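Long-range contact in techylectin-5A (PDB 1JC9), which recognises acetyl-group-containing substances on cell surfaces and agglutinates bacteria and human erythrocytes as a calcium-binding lectin of innate immunity: residues His220-Gly226 against Ala237-Arg243. Residue numbers count along the deposited sequence, not the author numbering.
Sequences HESNLNG and ADGIEWR. With NAG (2-acetamido-2-deoxy-beta-D-glucopyranose), chain B.
Two irregular loop segments of the fibrinogen C-terminal domain, one before and one after strand 231-232 in sequence, pair antiparallel in a largely buried contact (593 Å²) that forms part of the acetyl-group pocket. The register runs from Glu221 opposite Arg243 (CA-CA 5.2 Å) through Ser222-Trp242 (4.5 Å), a single beta bridge, to Leu224-Ile240 (4.5 Å) and Gly226-Gly239 (4.7 Å). Two backbone hydrogen bonds flank the bridge: Arg243 N to Glu221 O, 2.8 Å, and Asn223 N to Glu241 O, 2.9 Å. Beyond it the first segment folds into a type I turn, Asn223-Gly226, closed by Gly226 N to Asn223 O (2.9 Å), while Ile240 centres an inverse gamma turn. Asn223 (chi1 t) donates a hydrogen bond from ND2 to Gly239 O (3.1 Å), and its OD1 is hydrogen-bonded to Tyr216 OH. An ideal CB on Gly226 would clash with Gly239 O, so the close approach there suits glycine. Leu224 CD1 lies 4.0 Å from both Ile240 CG2 and Trp242 CE3, at the indole edge; strand 250-261 also touches these three side chains. At the pocket, His220 (chi1 p) donates a hydrogen bond from NE2 to Ala237 O (3.0 Å), and its backbone N reaches O7 of the bound N-acetylglucosamine (2.9 Å). The acetyl methyl C8 sits over one face of the imidazole and 3.7 Å from Ala237 CB. Extended Arg243 (chi1-chi3 all t) brings NH1 to Glu221 OE2 in a 2.9 Å salt bridge. The chemistry thus fits acetyl specificity: a backbone NH meets the carbonyl, while the imidazole face and an alanine methyl, linked through the His220-Ala237 hydrogen bond, receive the methyl group.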
loop_
_atom_site.group_PDB
_atom_site.type_symbol
_atom_site.label_atom_id
_atom_site.label_comp_id
_atom_site.label_asym_id
_atom_site.label_seq_id
_atom_site.Cartn_x
_atom_site.Cartn_y
_atom_site.Cartn_z
ATOM N N HIS A 220 -6.239 2.661 13.999
ATOM C CA HIS A 220 -5.572 3.294 12.861
ATOM C C HIS A 220 -5.809 4.786 12.693
ATOM O O HIS A 220 -6.688 5.376 13.324
ATOM C CB HIS A 220 -6.015 2.617 11.560
ATOM C CG HIS A 220 -7.379 3.034 11.102
ATOM N ND1 HIS A 220 -7.647 4.296 10.614
ATOM C CD2 HIS A 220 -8.559 2.369 11.092
ATOM C CE1 HIS A 220 -8.932 4.390 10.320
ATOM N NE2 HIS A 220 -9.509 3.235 10.602
ATOM N N GLU A 221 -5.003 5.377 11.813
ATOM C CA GLU A 221 -5.116 6.780 11.442
ATOM C C GLU A 221 -5.220 6.767 9.915
ATOM O O GLU A 221 -5.648 7.742 9.301
ATOM C CB GLU A 221 -3.901 7.587 11.904
ATOM C CG GLU A 221 -3.772 7.666 13.419
ATOM C CD GLU A 221 -3.026 8.903 13.884
ATOM O OE1 GLU A 221 -1.884 9.131 13.433
ATOM O OE2 GLU A 221 -3.588 9.652 14.708
ATOM N N SER A 222 -4.815 5.647 9.312
ATOM C CA SER A 222 -4.916 5.449 7.860
ATOM C C SER A 222 -5.467 4.037 7.663
ATOM O O SER A 222 -5.097 3.119 8.393
ATOM C CB SER A 222 -3.553 5.617 7.167
ATOM O OG SER A 222 -2.565 4.762 7.704
ATOM N N ASN A 223 -6.353 3.862 6.686
ATOM C CA ASN A 223 -6.989 2.564 6.458
ATOM C C ASN A 223 -7.256 2.374 4.966
ATOM O O ASN A 223 -8.378 2.088 4.557
ATOM C CB ASN A 223 -8.307 2.538 7.258
ATOM C CG ASN A 223 -8.939 1.160 7.334
ATOM O OD1 ASN A 223 -8.275 0.173 7.648
ATOM N ND2 ASN A 223 -10.237 1.092 7.074
ATOM N N LEU A 224 -6.208 2.514 4.160
ATOM C CA LEU A 224 -6.318 2.416 2.707
ATOM C C LEU A 224 -6.882 1.129 2.116
ATOM O O LEU A 224 -7.339 1.123 0.971
ATOM C CB LEU A 224 -4.966 2.753 2.076
ATOM C CG LEU A 224 -4.726 4.251 1.820
ATOM C CD1 LEU A 224 -5.339 5.110 2.917
ATOM C CD2 LEU A 224 -3.239 4.507 1.697
ATOM N N ASN A 225 -6.855 0.039 2.880
ATOM C CA ASN A 225 -7.417 -1.213 2.387
ATOM C C ASN A 225 -8.827 -1.417 2.942
ATOM O O ASN A 225 -9.336 -2.538 2.957
ATOM C CB ASN A 225 -6.540 -2.407 2.772
ATOM C CG ASN A 225 -5.252 -2.466 1.972
ATOM O OD1 ASN A 225 -5.170 -1.929 0.864
ATOM N ND2 ASN A 225 -4.243 -3.134 2.520
ATOM N N GLY A 226 -9.456 -0.329 3.386
ATOM C CA GLY A 226 -10.799 -0.420 3.935
ATOM C C GLY A 226 -11.884 -0.478 2.872
ATOM O O GLY A 226 -11.597 -0.619 1.684
ATOM N N ALA A 237 -14.904 5.460 10.549
ATOM C CA ALA A 237 -13.584 5.085 10.056
ATOM C C ALA A 237 -13.397 3.736 9.361
ATOM O O ALA A 237 -12.293 3.188 9.376
ATOM C CB ALA A 237 -12.593 5.194 11.210
ATOM N N ASP A 238 -14.437 3.198 8.734
ATOM C CA ASP A 238 -14.282 1.903 8.081
ATOM C C ASP A 238 -14.090 1.960 6.570
ATOM O O ASP A 238 -14.140 0.936 5.896
ATOM C CB ASP A 238 -15.450 0.981 8.451
ATOM C CG ASP A 238 -16.802 1.592 8.157
ATOM O OD1 ASP A 238 -16.880 2.818 7.933
ATOM O OD2 ASP A 238 -17.796 0.835 8.164
ATOM N N GLY A 239 -13.860 3.162 6.048
ATOM C CA GLY A 239 -13.623 3.330 4.622
ATOM C C GLY A 239 -12.140 3.605 4.391
ATOM O O GLY A 239 -11.336 3.381 5.298
ATOM N N ILE A 240 -11.782 4.079 3.194
ATOM C CA ILE A 240 -10.388 4.398 2.839
ATOM C C ILE A 240 -10.029 5.731 3.500
ATOM O O ILE A 240 -10.107 6.782 2.868
ATOM C CB ILE A 240 -10.217 4.571 1.298
ATOM C CG1 ILE A 240 -10.847 3.394 0.548
ATOM C CG2 ILE A 240 -8.738 4.704 0.941
ATOM C CD1 ILE A 240 -10.346 2.063 0.975
ATOM N N GLU A 241 -9.615 5.683 4.762
ATOM C CA GLU A 241 -9.308 6.898 5.512
ATOM C C GLU A 241 -7.846 7.323 5.616
ATOM O O GLU A 241 -6.928 6.499 5.630
ATOM C CB GLU A 241 -9.831 6.765 6.948
ATOM C CG GLU A 241 -11.177 6.052 7.126
ATOM C CD GLU A 241 -12.358 6.879 6.657
ATOM O OE1 GLU A 241 -12.340 8.118 6.856
ATOM O OE2 GLU A 241 -13.313 6.285 6.104
ATOM N N TRP A 242 -7.652 8.633 5.701
ATOM C CA TRP A 242 -6.338 9.224 5.912
ATOM C C TRP A 242 -6.701 10.375 6.840
ATOM O O TRP A 242 -6.976 11.496 6.414
ATOM C CB TRP A 242 -5.708 9.725 4.614
ATOM C CG TRP A 242 -4.270 10.128 4.814
ATOM C CD1 TRP A 242 -3.805 11.357 5.193
ATOM C CD2 TRP A 242 -3.116 9.281 4.708
ATOM N NE1 TRP A 242 -2.436 11.328 5.328
ATOM C CE2 TRP A 242 -1.988 10.066 5.037
ATOM C CE3 TRP A 242 -2.927 7.933 4.367
ATOM C CZ2 TRP A 242 -0.682 9.546 5.037
ATOM C CZ3 TRP A 242 -1.631 7.417 4.367
ATOM C CH2 TRP A 242 -0.525 8.225 4.701
ATOM N N ARG A 243 -6.736 10.051 8.124
ATOM C CA ARG A 243 -7.122 10.979 9.175
ATOM C C ARG A 243 -6.625 12.417 9.104
ATOM O O ARG A 243 -7.421 13.352 9.208
ATOM C CB ARG A 243 -6.742 10.397 10.535
ATOM C CG ARG A 243 -7.217 11.244 11.703
ATOM C CD ARG A 243 -6.681 10.718 13.011
ATOM N NE ARG A 243 -7.113 11.535 14.136
ATOM C CZ ARG A 243 -6.888 11.230 15.411
ATOM N NH1 ARG A 243 -6.232 10.117 15.726
ATOM N NH2 ARG A 243 -7.323 12.037 16.370
HETATM C C1 NAG B . -8.244 6.732 17.505
HETATM C C2 NAG B . -9.127 5.400 17.416
HETATM C C3 NAG B . -10.142 5.404 18.622
HETATM C C4 NAG B . -9.300 5.364 19.876
HETATM C C5 NAG B . -8.393 6.647 19.906
HETATM C C6 NAG B . -7.482 6.670 21.137
HETATM C C7 NAG B . -9.504 4.428 15.236
HETATM C C8 NAG B . -10.205 4.347 13.916
HETATM N N2 NAG B . -9.870 5.401 16.146
HETATM O O1 NAG B . -7.257 6.841 16.430
HETATM O O3 NAG B . -10.958 4.233 18.605
HETATM O O4 NAG B . -10.176 5.352 21.060
HETATM O O5 NAG B . -7.504 6.742 18.750
HETATM O O6 NAG B . -6.734 7.915 20.974
HETATM O O7 NAG B . -8.596 3.591 15.465
#